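Putative phosphatase/phosphodiesterase MPN_349 (Mycoplasma pneumoniae M129, PDB 1T71) is a putative phosphatase that holds two iron ions and probably acts as a phosphodiesterase on 2',3'-cyclic nucleotides. Local coordinates at residues 8-13 against 205-210; 39-44 against 180-185; 20-25 against 241-246; 186-191 against 199-204. All coordinates share one frame; numbering follows the deposited sequence.

Contact 1: 8-13 against 205-210; sequences IFLGDV and GMCGPG. With FE (Fe (III) ion), chain B.
Asp12 OD2 binds the iron FE of chain B at 2.2 Å. With chi1 at -60°, CG lies anti to the carbonyl carbon and beside the backbone N, and this sends the carboxylate to the metal. OD2 also shares a hydrogen bond with His158 NE2, so metal and imidazole grip the same oxygen and would probably keep the group ionised.

One shell out, the carbonyl of Asp12 meets 205-210. Cys207 N donates to Asp12 O over 2.7 Å, almost straight at 170°, although the donor stands above the carbonyl plane. Met206 CG comes within 3.3 Å of Asp12 O before its chain leads away. On the next pair, Val13 CA approaches Cys207 O at 3.3 Å in a CA-H...O contact, and Val13 and Cys207 form a parallel bridge. A second such contact, Gly11 CA to Gly205 O at 3.2 Å, brings the two backbones together where neither residue has a side chain.

The thiol of Cys207 turns back beside its own N, placing SG 3.8 Å from Leu10 CB. Ile22 of helix 15-23 touches Leu10, Val13 and Cys207, while Asn244 ND2 bonds to Met206 O. A metal-binding aspartate just past the end of the first strand is characteristic of the calcineurin-like metallophosphoesterase fold.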
loop_
_atom_site.group_PDB
_atom_site.type_symbol
_atom_site.label_atom_id
_atom_site.label_comp_id
_atom_site.label_asym_id
_atom_site.label_seq_id
_atom_site.Cartn_x
_atom_site.Cartn_y
_atom_site.Cartn_z
ATOM N N ILE A 8 -6.145 8.260 6.533
ATOM C CA ILE A 8 -6.793 7.121 5.895
ATOM C C ILE A 8 -5.733 6.523 4.976
ATOM O O ILE A 8 -5.213 7.212 4.097
ATOM C CB ILE A 8 -8.012 7.528 5.033
ATOM C CG1 ILE A 8 -9.231 7.769 5.923
ATOM C CG2 ILE A 8 -8.317 6.423 4.011
ATOM C CD1 ILE A 8 -10.484 8.181 5.147
ATOM N N PHE A 9 -5.393 5.255 5.197
ATOM C CA PHE A 9 -4.398 4.575 4.373
ATOM C C PHE A 9 -5.066 3.404 3.647
ATOM O O PHE A 9 -5.624 2.512 4.284
ATOM C CB PHE A 9 -3.240 4.064 5.242
ATOM C CG PHE A 9 -2.127 3.434 4.453
ATOM C CD1 PHE A 9 -2.288 2.183 3.870
ATOM C CD2 PHE A 9 -0.936 4.124 4.239
ATOM C CE1 PHE A 9 -1.279 1.625 3.075
ATOM C CE2 PHE A 9 0.074 3.578 3.449
ATOM C CZ PHE A 9 -0.098 2.328 2.863
ATOM N N LEU A 10 -5.009 3.414 2.316
ATOM C CA LEU A 10 -5.623 2.355 1.515
ATOM C C LEU A 10 -4.565 1.438 0.905
ATOM O O LEU A 10 -3.507 1.903 0.467
ATOM C CB LEU A 10 -6.482 2.962 0.398
ATOM C CG LEU A 10 -7.564 3.969 0.814
ATOM C CD1 LEU A 10 -8.486 4.244 -0.368
ATOM C CD2 LEU A 10 -8.368 3.427 1.976
ATOM N N GLY A 11 -4.865 0.142 0.872
ATOM C CA GLY A 11 -3.935 -0.839 0.333
ATOM C C GLY A 11 -3.844 -0.868 -1.184
ATOM O O GLY A 11 -4.612 -0.205 -1.879
ATOM N N ASP A 12 -2.896 -1.657 -1.685
ATOM C CA ASP A 12 -2.622 -1.810 -3.112
ATOM C C ASP A 12 -3.791 -1.570 -4.051
ATOM O O ASP A 12 -4.743 -2.351 -4.077
ATOM C CB ASP A 12 -2.059 -3.211 -3.395
ATOM C CG ASP A 12 -0.770 -3.488 -2.646
ATOM O OD1 ASP A 12 -0.718 -3.206 -1.423
ATOM O OD2 ASP A 12 0.184 -3.996 -3.276
ATOM N N VAL A 13 -3.698 -0.494 -4.834
ATOM C CA VAL A 13 -4.725 -0.158 -5.821
ATOM C C VAL A 13 -4.479 -1.095 -6.999
ATOM O O VAL A 13 -3.381 -1.126 -7.547
ATOM C CB VAL A 13 -4.596 1.299 -6.306
ATOM C CG1 VAL A 13 -5.602 1.568 -7.406
ATOM C CG2 VAL A 13 -4.828 2.249 -5.152
ATOM N N GLY A 205 -4.277 -4.958 2.906
ATOM C CA GLY A 205 -5.173 -5.557 1.935
ATOM C C GLY A 205 -5.067 -4.833 0.607
ATOM O O GLY A 205 -4.179 -4.002 0.413
ATOM N N MET A 206 -5.996 -5.124 -0.292
ATOM C CA MET A 206 -5.995 -4.545 -1.629
ATOM C C MET A 206 -7.269 -3.776 -1.990
ATOM O O MET A 206 -8.347 -4.023 -1.439
ATOM C CB MET A 206 -5.781 -5.682 -2.643
ATOM C CG MET A 206 -6.098 -5.362 -4.095
ATOM S SD MET A 206 -6.058 -6.834 -5.179
ATOM C CE MET A 206 -7.489 -7.713 -4.590
ATOM N N CYS A 207 -7.124 -2.820 -2.901
ATOM C CA CYS A 207 -8.258 -2.061 -3.417
ATOM C C CYS A 207 -8.269 -2.451 -4.898
ATOM O O CYS A 207 -7.503 -1.914 -5.696
ATOM C CB CYS A 207 -8.039 -0.553 -3.261
ATOM S SG CYS A 207 -8.080 0.057 -1.544
ATOM N N GLY A 208 -9.107 -3.424 -5.247
ATOM C CA GLY A 208 -9.181 -3.884 -6.624
ATOM C C GLY A 208 -10.277 -4.914 -6.829
ATOM O O GLY A 208 -11.305 -4.845 -6.156
ATOM N N PRO A 209 -10.099 -5.877 -7.750
ATOM C CA PRO A 209 -11.113 -6.906 -8.001
ATOM C C PRO A 209 -11.540 -7.587 -6.706
ATOM O O PRO A 209 -10.735 -7.728 -5.779
ATOM C CB PRO A 209 -10.403 -7.862 -8.958
ATOM C CG PRO A 209 -9.509 -6.938 -9.730
ATOM C CD PRO A 209 -8.937 -6.067 -8.637
ATOM N N GLY A 210 -12.802 -8.011 -6.647
ATOM C CA GLY A 210 -13.313 -8.653 -5.448
ATOM C C GLY A 210 -13.395 -10.171 -5.465
ATOM O O GLY A 210 -12.563 -10.851 -6.071
HETATM FE FE FE B . 0.474 -5.459 -4.900
#

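Contact 2: 39-44 against 180-185; sequences IVNAEN and FGTHTH. With FE (Fe (III) ion), chain B; FE (Fe (III) ion), chain C.
Metal coordination dominates here. Glu43 OE1 bridges the irons, lying 2.2 Å from FE of chain B and 2.2 Å from FE of chain C. Its chain starts from the crowded position between backbone N and carbonyl carbon (chi1 84°) and bends at chi2 to bring the single oxygen OE1 between the metals. His183 ND1, at 2.2 Å, binds the chain C iron from the opposite segment. Asp12 also binds the chain B iron, Asn71 and His158 the other. As modelled, Asn44 ND2 is 2.1 Å from the chain B iron and His185 CE1 is 2.3 Å from it. An amide nitrogen is a poor ligand and a ring carbon a worse one, so Asn44 OD1 and His185 NE2 probably hold those places, each group being turned over. The two groups reach tip to tip, Asn44 ND2 and His185 CE1 3.3 Å apart, with amide and ring planes nearly perpendicular at 88°.

Hydrogen bonds set the ligands in place. Glu43 N donates to Asn41 OD1 over 3.1 Å at 166°, in the carbonyl plane, making an Asx turn at the end of strand 37-41. Glu43 OE2 is bonded to the N of His72, the probable proton donor.

The remaining approach is looser. The side chains of Asn41 and Thr182 cross obliquely, Asn41 ND2 3.6 Å from Thr182 OG1; their stronger partner is Asp156, whose OD1 takes Asn41 and OD2 takes Thr182. Ligands carried on loops at strand ends, with a carboxylate shared by two metals, form the dinuclear centre of a metallophosphoesterase.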
loop_
_atom_site.group_PDB
_atom_site.type_symbol
_atom_site.label_atom_id
_atom_site.label_comp_id
_atom_site.label_asym_id
_atom_site.label_seq_id
_atom_site.Cartn_x
_atom_site.Cartn_y
_atom_site.Cartn_z
ATOM N N ILE A 39 -3.632 8.496 2.047
ATOM C CA ILE A 39 -2.421 7.895 1.506
ATOM C C ILE A 39 -2.798 6.534 0.928
ATOM O O ILE A 39 -3.617 5.812 1.510
ATOM C CB ILE A 39 -1.372 7.682 2.620
ATOM C CG1 ILE A 39 -1.208 8.971 3.432
ATOM C CG2 ILE A 39 -0.034 7.254 2.015
ATOM C CD1 ILE A 39 -0.323 8.822 4.648
ATOM N N VAL A 40 -2.228 6.183 -0.219
ATOM C CA VAL A 40 -2.531 4.887 -0.811
ATOM C C VAL A 40 -1.319 4.282 -1.489
ATOM O O VAL A 40 -0.437 4.991 -1.961
ATOM C CB VAL A 40 -3.676 4.971 -1.857
ATOM C CG1 VAL A 40 -4.802 5.853 -1.325
ATOM C CG2 VAL A 40 -3.152 5.498 -3.193
ATOM N N ASN A 41 -1.266 2.956 -1.496
ATOM C CA ASN A 41 -0.196 2.244 -2.177
ATOM C C ASN A 41 -0.847 1.996 -3.538
ATOM O O ASN A 41 -1.927 1.408 -3.608
ATOM C CB ASN A 41 0.106 0.917 -1.475
ATOM C CG ASN A 41 1.200 0.133 -2.167
ATOM O OD1 ASN A 41 1.106 -0.155 -3.359
ATOM N ND2 ASN A 41 2.248 -0.216 -1.422
ATOM N N ALA A 42 -0.208 2.457 -4.610
ATOM C CA ALA A 42 -0.767 2.319 -5.956
ATOM C C ALA A 42 0.068 1.459 -6.894
ATOM O O ALA A 42 -0.027 1.587 -8.116
ATOM C CB ALA A 42 -0.955 3.712 -6.569
ATOM N N GLU A 43 0.855 0.554 -6.327
ATOM C CA GLU A 43 1.738 -0.290 -7.124
ATOM C C GLU A 43 1.115 -1.189 -8.194
ATOM O O GLU A 43 1.834 -1.676 -9.066
ATOM C CB GLU A 43 2.608 -1.152 -6.206
ATOM C CG GLU A 43 1.941 -2.426 -5.741
ATOM C CD GLU A 43 2.886 -3.605 -5.778
ATOM O OE1 GLU A 43 2.414 -4.734 -5.567
ATOM O OE2 GLU A 43 4.100 -3.402 -6.023
ATOM N N ASN A 44 -0.195 -1.432 -8.130
ATOM C CA ASN A 44 -0.870 -2.287 -9.116
ATOM C C ASN A 44 -1.922 -1.527 -9.929
ATOM O O ASN A 44 -2.729 -2.132 -10.631
ATOM C CB ASN A 44 -1.569 -3.455 -8.411
ATOM C CG ASN A 44 -0.591 -4.431 -7.774
ATOM O OD1 ASN A 44 0.066 -5.208 -8.465
ATOM N ND2 ASN A 44 -0.490 -4.389 -6.456
ATOM N N PHE A 180 2.619 -0.280 8.536
ATOM C CA PHE A 180 1.559 -0.948 7.779
ATOM C C PHE A 180 2.143 -1.859 6.711
ATOM O O PHE A 180 2.895 -1.406 5.843
ATOM C CB PHE A 180 0.633 0.068 7.094
ATOM C CG PHE A 180 -0.166 0.927 8.042
ATOM C CD1 PHE A 180 -0.532 0.459 9.303
ATOM C CD2 PHE A 180 -0.607 2.188 7.643
ATOM C CE1 PHE A 180 -1.326 1.234 10.152
ATOM C CE2 PHE A 180 -1.403 2.971 8.485
ATOM C CZ PHE A 180 -1.762 2.493 9.739
ATOM N N GLY A 181 1.807 -3.143 6.778
ATOM C CA GLY A 181 2.296 -4.078 5.782
ATOM C C GLY A 181 1.388 -4.104 4.556
ATOM O O GLY A 181 0.179 -3.895 4.664
ATOM N N THR A 182 1.978 -4.341 3.389
ATOM C CA THR A 182 1.242 -4.422 2.125
ATOM C C THR A 182 1.912 -5.488 1.260
ATOM O O THR A 182 2.961 -6.015 1.639
ATOM C CB THR A 182 1.263 -3.073 1.348
ATOM O OG1 THR A 182 2.615 -2.602 1.219
ATOM C CG2 THR A 182 0.428 -2.023 2.068
ATOM N N HIS A 183 1.284 -5.813 0.125
ATOM C CA HIS A 183 1.794 -6.789 -0.854
ATOM C C HIS A 183 1.059 -8.127 -0.967
ATOM O O HIS A 183 1.034 -8.702 -2.052
ATOM C CB HIS A 183 3.300 -7.055 -0.644
ATOM C CG HIS A 183 3.883 -8.070 -1.582
ATOM N ND1 HIS A 183 4.080 -7.825 -2.925
ATOM C CD2 HIS A 183 4.307 -9.340 -1.369
ATOM C CE1 HIS A 183 4.596 -8.897 -3.500
ATOM N NE2 HIS A 183 4.743 -9.832 -2.578
ATOM N N THR A 184 0.450 -8.627 0.112
ATOM C CA THR A 184 -0.248 -9.932 -0.052
ATOM C C THR A 184 -1.685 -9.831 -0.588
ATOM O O THR A 184 -2.291 -10.848 -0.929
ATOM C CB THR A 184 -0.244 -10.732 1.294
ATOM O OG1 THR A 184 -1.041 -10.056 2.272
ATOM C CG2 THR A 184 1.189 -10.877 1.820
ATOM N N HIS A 185 -2.227 -8.618 -0.664
ATOM C CA HIS A 185 -3.580 -8.402 -1.198
ATOM C C HIS A 185 -4.728 -9.001 -0.386
ATOM O O HIS A 185 -5.829 -9.191 -0.911
ATOM C CB HIS A 185 -3.682 -8.952 -2.622
ATOM C CG HIS A 185 -2.906 -8.177 -3.638
ATOM N ND1 HIS A 185 -1.962 -7.230 -3.299
ATOM C CD2 HIS A 185 -2.918 -8.225 -4.993
ATOM C CE1 HIS A 185 -1.435 -6.727 -4.399
ATOM N NE2 HIS A 185 -1.995 -7.314 -5.440
HETATM FE FE FE B . 0.474 -5.459 -4.900
HETATM FE FE FE C . 3.492 -6.286 -4.392
#

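Contact 3: 20-25 against 241-246; sequences NIIKNN and AQLNGV
Asn244 ND2 is gripped twice: by Met206 O, and by Gln242 OE1 at 3.0 Å through a bent, weak bond. Its OD1 is bonded to Arg264 NE, so both ends of this amide are held. Gln242, whose side chain leaves the strand away from the helix, has its own NE2 bonded to Pro209 O. On the helix side one very straight side-chain bond stands out, Asn25 ND2 to Ile21 O at 2.7 Å and 172°. It lies along a carbonyl lone pair and in the plane of the Asn25 amide, and so ties this side chain back to the last turn of helix 15-23.

That turn lies across strand 241-249, in the layered alpha/beta arrangement of the calcineurin-like fold, where the helix following the first strands covers one face of a mixed sheet. Ile21 makes the largest share of the contact, against Leu243. Stretched out, with CG1 anti to the backbone N (chi1 -169°), it lays CD1 over the strand backbone, 3.7 Å from Leu243 N. The same methyl is 3.7 Å from Leu243 CB and 4.1 Å from Ala241 CB, while Ile21 CG2 rests 3.8 Å from Gln242 O. Ile22 comes in from the next position and crosses Leu243 at about a right angle, its CG1 3.9 Å from Leu243 CD2. Cys207 touches both Ile22 and Leu243, and Ile263 and Ile265 of the neighbouring strand 259-267 extend the apolar patch around Leu243.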
loop_
_atom_site.group_PDB
_atom_site.type_symbol
_atom_site.label_atom_id
_atom_site.label_comp_id
_atom_site.label_asym_id
_atom_site.label_seq_id
_atom_site.Cartn_x
_atom_site.Cartn_y
_atom_site.Cartn_z
ATOM N N ASN A 20 -11.978 2.458 -9.619
ATOM C CA ASN A 20 -13.388 2.808 -9.505
ATOM C C ASN A 20 -13.993 2.767 -8.110
ATOM O O ASN A 20 -14.757 3.660 -7.741
ATOM C CB ASN A 20 -14.215 1.931 -10.446
ATOM C CG ASN A 20 -14.059 2.341 -11.895
ATOM O OD1 ASN A 20 -14.324 1.558 -12.807
ATOM N ND2 ASN A 20 -13.634 3.584 -12.115
ATOM N N ILE A 21 -13.671 1.749 -7.320
ATOM C CA ILE A 21 -14.262 1.695 -5.993
ATOM C C ILE A 21 -13.701 2.808 -5.103
ATOM O O ILE A 21 -14.357 3.236 -4.156
ATOM C CB ILE A 21 -14.062 0.308 -5.329
ATOM C CG1 ILE A 21 -14.921 0.219 -4.064
ATOM C CG2 ILE A 21 -12.584 0.069 -5.013
ATOM C CD1 ILE A 21 -14.996 -1.179 -3.467
ATOM N N ILE A 22 -12.499 3.286 -5.418
ATOM C CA ILE A 22 -11.902 4.362 -4.636
ATOM C C ILE A 22 -12.546 5.698 -5.019
ATOM O O ILE A 22 -12.819 6.541 -4.162
ATOM C CB ILE A 22 -10.373 4.451 -4.859
ATOM C CG1 ILE A 22 -9.680 3.282 -4.154
ATOM C CG2 ILE A 22 -9.845 5.790 -4.349
ATOM C CD1 ILE A 22 -8.175 3.302 -4.261
ATOM N N LYS A 23 -12.788 5.886 -6.308
ATOM C CA LYS A 23 -13.406 7.118 -6.780
ATOM C C LYS A 23 -14.829 7.234 -6.236
ATOM O O LYS A 23 -15.264 8.309 -5.846
ATOM C CB LYS A 23 -13.433 7.148 -8.314
ATOM C CG LYS A 23 -13.978 8.441 -8.899
ATOM C CD LYS A 23 -13.269 9.640 -8.285
ATOM C CE LYS A 23 -13.766 10.963 -8.856
ATOM N NZ LYS A 23 -13.455 11.087 -10.305
ATOM N N ASN A 24 -15.540 6.114 -6.200
ATOM C CA ASN A 24 -16.920 6.085 -5.720
ATOM C C ASN A 24 -17.105 6.075 -4.202
ATOM O O ASN A 24 -18.243 6.072 -3.736
ATOM C CB ASN A 24 -17.641 4.858 -6.286
ATOM C CG ASN A 24 -17.760 4.887 -7.796
ATOM O OD1 ASN A 24 -18.161 3.897 -8.407
ATOM N ND2 ASN A 24 -17.423 6.020 -8.405
ATOM N N ASN A 25 -16.020 6.065 -3.427
ATOM C CA ASN A 25 -16.171 6.012 -1.971
ATOM C C ASN A 25 -15.259 6.902 -1.135
ATOM O O ASN A 25 -15.545 7.153 0.034
ATOM C CB ASN A 25 -15.996 4.564 -1.492
ATOM C CG ASN A 25 -17.084 3.642 -2.000
ATOM O OD1 ASN A 25 -18.191 3.619 -1.470
ATOM N ND2 ASN A 25 -16.775 2.881 -3.041
ATOM N N ALA A 241 -15.485 -5.944 -6.785
ATOM C CA ALA A 241 -14.464 -5.062 -6.234
ATOM C C ALA A 241 -14.422 -5.038 -4.717
ATOM O O ALA A 241 -15.400 -5.364 -4.042
ATOM C CB ALA A 241 -14.673 -3.645 -6.754
ATOM N N GLN A 242 -13.275 -4.633 -4.187
ATOM C CA GLN A 242 -13.102 -4.530 -2.749
ATOM C C GLN A 242 -12.187 -3.365 -2.427
ATOM O O GLN A 242 -11.277 -3.034 -3.196
ATOM C CB GLN A 242 -12.521 -5.831 -2.169
ATOM C CG GLN A 242 -11.148 -6.220 -2.712
ATOM C CD GLN A 242 -10.641 -7.529 -2.137
ATOM O OE1 GLN A 242 -10.448 -7.656 -0.927
ATOM N NE2 GLN A 242 -10.426 -8.512 -3.001
ATOM N N LEU A 243 -12.452 -2.740 -1.290
ATOM C CA LEU A 243 -11.676 -1.612 -0.810
ATOM C C LEU A 243 -11.234 -1.978 0.599
ATOM O O LEU A 243 -12.062 -2.343 1.433
ATOM C CB LEU A 243 -12.552 -0.355 -0.781
ATOM C CG LEU A 243 -12.037 0.964 -0.189
ATOM C CD1 LEU A 243 -11.726 0.812 1.285
ATOM C CD2 LEU A 243 -10.819 1.409 -0.941
ATOM N N ASN A 244 -9.935 -1.881 0.859
ATOM C CA ASN A 244 -9.392 -2.204 2.169
ATOM C C ASN A 244 -8.412 -1.132 2.618
ATOM O O ASN A 244 -7.543 -0.702 1.856
ATOM C CB ASN A 244 -8.696 -3.561 2.119
ATOM C CG ASN A 244 -9.670 -4.701 1.911
ATOM O OD1 ASN A 244 -10.300 -5.170 2.859
ATOM N ND2 ASN A 244 -9.814 -5.142 0.665
ATOM N N GLY A 245 -8.555 -0.692 3.860
ATOM C CA GLY A 245 -7.668 0.337 4.354
ATOM C C GLY A 245 -7.671 0.450 5.858
ATOM O O GLY A 245 -8.269 -0.366 6.568
ATOM N N VAL A 246 -6.983 1.471 6.343
ATOM C CA VAL A 246 -6.891 1.718 7.764
ATOM C C VAL A 246 -7.059 3.198 8.073
ATOM O O VAL A 246 -6.440 4.055 7.427
ATOM C CB VAL A 246 -5.523 1.282 8.315
ATOM C CG1 VAL A 246 -5.378 1.730 9.767
ATOM C CG2 VAL A 246 -5.371 -0.222 8.195
#

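Contact 4: 186-191 against 199-204; sequences VPSADL and AYITDV
The carboxylate of Asp190 and the ring of Tyr200 lie side by side, pointing the same way, their planes 58° apart. Asp190 OD2 approaches the ring obliquely, 3.2 Å from Tyr200 CE2. Lys165, Asn166 and Cys169 of helix 162-172 also touch the Tyr200 side chain. From above the carboxylate plane Thr202 OG1 donates to Asp190 OD2, at a very short 2.3 Å.

Ser188 is tied to Asp203 by two bonds, one through its backbone N and one through its hydroxyl oxygen. Its N donates to Asp203 O over 3.0 Å, in the carbonyl plane. In return, Asp203 N donates to Ser188 OG at 3.1 Å, which works because OG sits between the backbone N and the carbonyl carbon (chi1 55°). The carboxylate of Asp203 turns to other partners, Thr184 OG1 and Gly205 N. Leu191 and Ile201 cross obliquely, Leu191 CG to Ile201 CD1 4.0 Å; separately, Leu191 CA makes a CA-H...O contact with Tyr200 O.

Asp190 has chi1 at -116°, away from the staggered positions, and together with the 2.3 Å separation of Asp190 OD2 and Thr202 OG1 this implies a strained or, more probably, imprecisely placed carboxylate; the partners indicate a hydrogen bond, but the modelled length is too short to be taken as its true length.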
loop_
_atom_site.group_PDB
_atom_site.type_symbol
_atom_site.label_atom_id
_atom_site.label_comp_id
_atom_site.label_asym_id
_atom_site.label_seq_id
_atom_site.Cartn_x
_atom_site.Cartn_y
_atom_site.Cartn_z
ATOM N N VAL A 186 -4.470 -9.318 0.875
ATOM C CA VAL A 186 -5.489 -9.879 1.752
ATOM C C VAL A 186 -5.330 -9.181 3.091
ATOM O O VAL A 186 -4.278 -9.263 3.718
ATOM C CB VAL A 186 -5.298 -11.405 1.946
ATOM C CG1 VAL A 186 -6.222 -11.917 3.051
ATOM C CG2 VAL A 186 -5.584 -12.138 0.626
ATOM N N PRO A 187 -6.371 -8.474 3.546
ATOM C CA PRO A 187 -6.248 -7.788 4.832
ATOM C C PRO A 187 -6.156 -8.770 5.998
ATOM O O PRO A 187 -6.757 -9.842 5.962
ATOM C CB PRO A 187 -7.512 -6.936 4.887
ATOM C CG PRO A 187 -8.521 -7.821 4.216
ATOM C CD PRO A 187 -7.750 -8.405 3.031
ATOM N N SER A 188 -5.379 -8.415 7.016
ATOM C CA SER A 188 -5.249 -9.264 8.195
ATOM C C SER A 188 -6.145 -8.638 9.259
ATOM O O SER A 188 -6.454 -7.449 9.178
ATOM C CB SER A 188 -3.793 -9.312 8.679
ATOM O OG SER A 188 -3.282 -8.012 8.917
ATOM N N ALA A 189 -6.577 -9.433 10.234
ATOM C CA ALA A 189 -7.450 -8.934 11.303
ATOM C C ALA A 189 -6.570 -8.508 12.482
ATOM O O ALA A 189 -6.996 -8.497 13.638
ATOM C CB ALA A 189 -8.436 -10.033 11.731
ATOM N N ASP A 190 -5.348 -8.127 12.120
ATOM C CA ASP A 190 -4.239 -7.712 12.982
ATOM C C ASP A 190 -4.239 -6.292 13.563
ATOM O O ASP A 190 -3.557 -6.031 14.548
ATOM C CB ASP A 190 -2.952 -7.847 12.152
ATOM C CG ASP A 190 -2.011 -8.863 12.704
ATOM O OD1 ASP A 190 -2.487 -9.867 13.264
ATOM O OD2 ASP A 190 -0.792 -8.671 12.565
ATOM N N LEU A 191 -4.951 -5.379 12.914
ATOM C CA LEU A 191 -4.975 -3.968 13.300
ATOM C C LEU A 191 -5.096 -3.641 14.781
ATOM O O LEU A 191 -5.972 -4.159 15.474
ATOM C CB LEU A 191 -6.102 -3.245 12.555
ATOM C CG LEU A 191 -5.874 -1.842 11.960
ATOM C CD1 LEU A 191 -7.172 -1.056 12.058
ATOM C CD2 LEU A 191 -4.759 -1.097 12.667
ATOM N N ALA A 199 0.745 2.237 15.441
ATOM C CA ALA A 199 -0.338 1.522 14.789
ATOM C C ALA A 199 0.346 0.433 13.965
ATOM O O ALA A 199 1.369 0.686 13.325
ATOM C CB ALA A 199 -1.129 2.455 13.890
ATOM N N TYR A 200 -0.195 -0.780 14.003
ATOM C CA TYR A 200 0.376 -1.893 13.243
ATOM C C TYR A 200 -0.692 -2.787 12.635
ATOM O O TYR A 200 -1.782 -2.930 13.186
ATOM C CB TYR A 200 1.253 -2.782 14.132
ATOM C CG TYR A 200 1.721 -4.045 13.421
ATOM C CD1 TYR A 200 2.728 -3.993 12.457
ATOM C CD2 TYR A 200 1.124 -5.282 13.676
ATOM C CE1 TYR A 200 3.128 -5.131 11.766
ATOM C CE2 TYR A 200 1.518 -6.438 12.983
ATOM C CZ TYR A 200 2.522 -6.351 12.027
ATOM O OH TYR A 200 2.912 -7.468 11.313
ATOM N N ILE A 201 -0.359 -3.389 11.497
ATOM C CA ILE A 201 -1.232 -4.337 10.817
ATOM C C ILE A 201 -0.341 -5.122 9.853
ATOM O O ILE A 201 0.443 -4.540 9.099
ATOM C CB ILE A 201 -2.405 -3.638 10.065
ATOM C CG1 ILE A 201 -3.386 -4.699 9.560
ATOM C CG2 ILE A 201 -1.884 -2.795 8.919
ATOM C CD1 ILE A 201 -4.630 -4.128 8.880
ATOM N N THR A 202 -0.442 -6.447 9.897
ATOM C CA THR A 202 0.383 -7.293 9.043
ATOM C C THR A 202 0.181 -6.974 7.567
ATOM O O THR A 202 1.149 -6.915 6.812
ATOM C CB THR A 202 0.114 -8.788 9.320
ATOM O OG1 THR A 202 0.513 -9.085 10.663
ATOM C CG2 THR A 202 0.921 -9.670 8.366
ATOM N N ASP A 203 -1.070 -6.773 7.159
ATOM C CA ASP A 203 -1.365 -6.409 5.774
ATOM C C ASP A 203 -2.674 -5.625 5.659
ATOM O O ASP A 203 -3.727 -6.070 6.122
ATOM C CB ASP A 203 -1.416 -7.648 4.865
ATOM C CG ASP A 203 -1.142 -7.303 3.404
ATOM O OD1 ASP A 203 -1.882 -6.459 2.835
ATOM O OD2 ASP A 203 -0.180 -7.863 2.826
ATOM N N VAL A 204 -2.599 -4.453 5.036
ATOM C CA VAL A 204 -3.773 -3.607 4.857
ATOM C C VAL A 204 -4.778 -4.234 3.892
ATOM O O VAL A 204 -5.990 -4.077 4.039
ATOM C CB VAL A 204 -3.376 -2.222 4.306
ATOM C CG1 VAL A 204 -4.631 -1.379 4.047
ATOM C CG2 VAL A 204 -2.451 -1.523 5.285
#

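Overall arrangement
The two irons, FE of chain B and FE of chain C, are 3.2 Å apart. Contacts 1 and 2, their centres about 7 Å apart, both reach the chain B ion, and contact 2 also holds the chain C ion; Leu10 N probably bonds to Ile39 O at 2.9 Å where their strands run side by side. Contact 3 is about 7 Å from contact 1, centre to centre, and joins it through probable hydrogen bonds, Phe9 O to Val246 N at 2.7 Å and Gly208 O to Gln242 N at 2.8 Å. Contact 4 is bound to contact 2 by Thr184 OG1 and Asp203 OD2, 2.4 Å apart, just beyond the ligand His183. Contacts 3 and 4, with centres about 17 Å apart, still meet where Asn244 CB faces Val204 O.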